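Amidohydrolase (Thermotoga maritima, PDB 3OOQ) is an amidohydrolase-family hydrolase that probably cleaves amide-type bonds, possibly as an allantoinase. Local coordinates at the interface of chains A and B. Residues are numbered along the deposited sequence; one frame, centred on the assembly and turned at random. Chains: chain A/B, amidohydrolase.

Contact 1: the interface of chains A and B. Residues chain A 229, 231; chain B 70, 79, 97-99.
A:Arg229 lays its guanidinium over the side-chain amide of B:Asn98 where two copies of this amidohydrolase meet; the deposited assembly holds ten copies, and this interface may or may not be the biological one. The two side chains run at about a right angle, yet their flat ends stack with planes 28° apart. ND2 of the amide sits towards the rim of the guanidinium face, 3.3 Å from NH1 of A:Arg229, while CB of B:Asn98 lies under NH2. On its own chain, the arginine is held side-on by A:Asp231: NE bonds OD1 at 2.7 Å and NH2 bonds OD2 at 2.8 Å, each on a syn lone pair and tilted slightly from the guanidinium plane. This pairing should restrain rotation of the guanidinium. The bend at chi3 (75°) turns the arginine's end towards chain B. There NH1 makes a salt bridge to OE1 of B:Glu70 at 3.4 Å, the carboxylate turned steeply to the guanidinium, and water 1 bridges the same two groups. Water 2, in the guanidinium plane, joins NH2 to OD1 of B:Asp79. The acids of both chains are likely to stabilise the arginine's positive charge. Beside the stack, CB of A:Asp231 packs on CD of B:Pro99 at 3.9 Å, and water 3 links OD1 of A:Asp231 to OD1 of B:Asn98.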
loop_
_atom_site.group_PDB
_atom_site.type_symbol
_atom_site.label_atom_id
_atom_site.label_comp_id
_atom_site.label_asym_id
_atom_site.label_seq_id
_atom_site.Cartn_x
_atom_site.Cartn_y
_atom_site.Cartn_z
ATOM N N ARG A 229 -10.823 32.218 -8.642
ATOM C CA ARG A 229 -12.090 32.227 -9.366
ATOM C C ARG A 229 -13.040 33.178 -8.653
ATOM O O ARG A 229 -13.016 33.274 -7.430
ATOM C CB ARG A 229 -12.672 30.811 -9.423
ATOM C CG ARG A 229 -13.712 30.582 -10.531
ATOM C CD ARG A 229 -13.995 29.085 -10.725
ATOM N NE ARG A 229 -14.823 28.551 -9.634
ATOM C CZ ARG A 229 -15.260 27.295 -9.563
ATOM N NH1 ARG A 229 -14.942 26.405 -10.505
ATOM N NH2 ARG A 229 -16.016 26.923 -8.535
ATOM N N ASP A 231 -16.168 33.213 -7.713
ATOM C CA ASP A 231 -16.987 32.703 -6.594
ATOM C C ASP A 231 -16.182 32.439 -5.317
ATOM O O ASP A 231 -16.712 32.603 -4.214
ATOM C CB ASP A 231 -17.793 31.451 -6.983
ATOM C CG ASP A 231 -16.916 30.301 -7.484
ATOM O OD1 ASP A 231 -15.969 30.565 -8.242
ATOM O OD2 ASP A 231 -17.179 29.122 -7.150
ATOM N N GLU B 70 -18.997 21.426 -12.260
ATOM C CA GLU B 70 -18.836 22.327 -13.408
ATOM C C GLU B 70 -18.859 21.537 -14.720
ATOM O O GLU B 70 -18.282 20.445 -14.811
ATOM C CB GLU B 70 -17.549 23.169 -13.293
ATOM C CG GLU B 70 -17.437 24.229 -14.388
ATOM C CD GLU B 70 -16.108 24.998 -14.417
ATOM O OE1 GLU B 70 -15.258 24.871 -13.499
ATOM O OE2 GLU B 70 -15.907 25.751 -15.385
ATOM N N ASP B 79 -17.580 19.732 -6.882
ATOM C CA ASP B 79 -17.682 20.227 -5.512
ATOM C C ASP B 79 -18.902 19.712 -4.777
ATOM O O ASP B 79 -19.222 20.190 -3.686
ATOM C CB ASP B 79 -17.643 21.761 -5.502
ATOM C CG ASP B 79 -16.251 22.291 -5.799
ATOM O OD1 ASP B 79 -16.095 23.161 -6.685
ATOM O OD2 ASP B 79 -15.297 21.789 -5.172
ATOM N N PHE B 97 -20.871 26.614 -5.268
ATOM C CA PHE B 97 -21.683 26.934 -6.444
ATOM C C PHE B 97 -21.011 27.982 -7.322
ATOM O O PHE B 97 -20.797 29.114 -6.869
ATOM C CB PHE B 97 -23.060 27.459 -6.037
ATOM C CG PHE B 97 -23.925 27.849 -7.210
ATOM C CD1 PHE B 97 -24.580 26.876 -7.962
ATOM C CD2 PHE B 97 -24.052 29.177 -7.582
ATOM C CE1 PHE B 97 -25.361 27.221 -9.060
ATOM C CE2 PHE B 97 -24.858 29.540 -8.693
ATOM C CZ PHE B 97 -25.505 28.543 -9.420
ATOM N N ASN B 98 -20.729 27.596 -8.567
ATOM C CA ASN B 98 -20.086 28.456 -9.563
ATOM C C ASN B 98 -21.105 29.060 -10.546
ATOM O O ASN B 98 -21.553 28.386 -11.474
ATOM C CB ASN B 98 -18.998 27.652 -10.302
ATOM C CG ASN B 98 -18.310 28.446 -11.413
ATOM O OD1 ASN B 98 -18.523 29.638 -11.574
ATOM N ND2 ASN B 98 -17.476 27.769 -12.180
ATOM N N PRO B 99 -21.467 30.343 -10.354
ATOM C CA PRO B 99 -22.481 30.981 -11.204
ATOM C C PRO B 99 -22.061 31.153 -12.673
ATOM O O PRO B 99 -22.906 31.480 -13.500
ATOM C CB PRO B 99 -22.701 32.350 -10.538
ATOM C CG PRO B 99 -22.129 32.213 -9.126
ATOM C CD PRO B 99 -20.985 31.247 -9.288
HETATM O O HOH W 1 -13.090 26.341 -12.534
HETATM O O HOH W 2 -17.616 24.746 -8.282
HETATM O O HOH W 3 -17.613 32.102 -10.403
#

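Contact 2: the interface of chains A and B. Residues chain A 230, 254, 257; chain B 100.
The side-chain amide of B:Gln100 meets the carboxylate of A:Glu254 with their planes 76° apart, nearly perpendicular, at this polar junction between two amidohydrolase copies. NE2 of the glutamine donates to OE1 of A:Glu254 at 3.1 Å, and that oxygen lies almost in the amide plane. The donor reaches OE1 on the syn side, from one face of the carboxylate plane; the backbone N of A:Ala230 comes from the opposite face, on the anti side, and bonds the same OE1 at 2.9 Å. Thus OE1 is gripped by donors from both chains, and the amide N-H at the start of helix 230-243 steadies the glutamate from behind. The positive end of the helix dipole would probably favour the negative charge on this carboxylate. At the other end of the amide, A:Lys257 from 3-10 helix 255-258 sends NZ to OE1 of B:Gln100 at 2.9 Å, in the carbonyl plane and on a lone pair. The lysine stays extended beyond CG, which carries its amine out to the partner chain and brings its methylene CD against the glutamine amide, 3.9 Å from CD of B:Gln100, the two side chains crossing obliquely. Both ends of the amide are therefore engaged, which fixes its flip: the carbonyl oxygen faces the lysine amine and the amide nitrogen faces the carboxylate. A leucine in place of B:Gln100 would probably leave A:Glu254 and A:Lys257 without their amide partner across the interface. Within chain A these two residues also form a salt bridge, with NZ of A:Lys257 3.0 Å from OE2 of A:Glu254, a weak hydrogen bond.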
loop_
_atom_site.group_PDB
_atom_site.type_symbol
_atom_site.label_atom_id
_atom_site.label_comp_id
_atom_site.label_asym_id
_atom_site.label_seq_id
_atom_site.Cartn_x
_atom_site.Cartn_y
_atom_site.Cartn_z
ATOM N N ALA A 230 -13.861 33.898 -9.414
ATOM C CA ALA A 230 -14.746 34.913 -8.808
ATOM C C ALA A 230 -15.581 34.412 -7.613
ATOM O O ALA A 230 -15.699 35.121 -6.608
ATOM C CB ALA A 230 -15.647 35.564 -9.867
ATOM N N GLU A 254 -9.757 36.554 -10.882
ATOM C CA GLU A 254 -10.991 36.996 -11.561
ATOM C C GLU A 254 -11.660 38.174 -10.865
ATOM O O GLU A 254 -12.849 38.398 -11.034
ATOM C CB GLU A 254 -11.975 35.835 -11.703
ATOM C CG GLU A 254 -11.464 34.718 -12.606
ATOM C CD GLU A 254 -12.532 33.668 -12.913
ATOM O OE1 GLU A 254 -13.601 33.642 -12.261
ATOM O OE2 GLU A 254 -12.294 32.872 -13.835
ATOM N N LYS A 257 -13.980 40.645 -12.764
ATOM C CA LYS A 257 -15.377 40.300 -13.056
ATOM C C LYS A 257 -16.316 40.880 -12.014
ATOM O O LYS A 257 -17.494 41.024 -12.268
ATOM C CB LYS A 257 -15.568 38.772 -13.127
ATOM C CG LYS A 257 -14.755 38.114 -14.239
ATOM C CD LYS A 257 -14.903 36.599 -14.274
ATOM C CE LYS A 257 -14.122 36.033 -15.457
ATOM N NZ LYS A 257 -14.167 34.542 -15.552
ATOM N N GLN B 100 -20.788 30.916 -12.997
ATOM C CA GLN B 100 -20.316 30.937 -14.386
ATOM C C GLN B 100 -20.249 29.535 -15.044
ATOM O O GLN B 100 -19.823 29.409 -16.197
ATOM C CB GLN B 100 -18.922 31.588 -14.488
ATOM C CG GLN B 100 -18.816 33.038 -14.039
ATOM C CD GLN B 100 -17.366 33.543 -14.151
ATOM O OE1 GLN B 100 -17.035 34.259 -15.098
ATOM N NE2 GLN B 100 -16.491 33.127 -13.201
#

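Contact 1 and contact 2 are neighbouring patches of one interface, the centres of their C-alpha atoms about 9 Å apart. On chain A, three consecutive residues at the entry to helix 230-243 serve both: A:Arg229, just before the helix, and A:Asp231 in its first turn belong to contact 1, and A:Ala230 between them to contact 2. On chain B, the run 97-99 of contact 1 continues directly into B:Gln100 of contact 2. A shift of either segment would therefore probably disturb both patches together. The whole interface is not an exact two-fold, so the two copies need not contribute equivalent surfaces to this region.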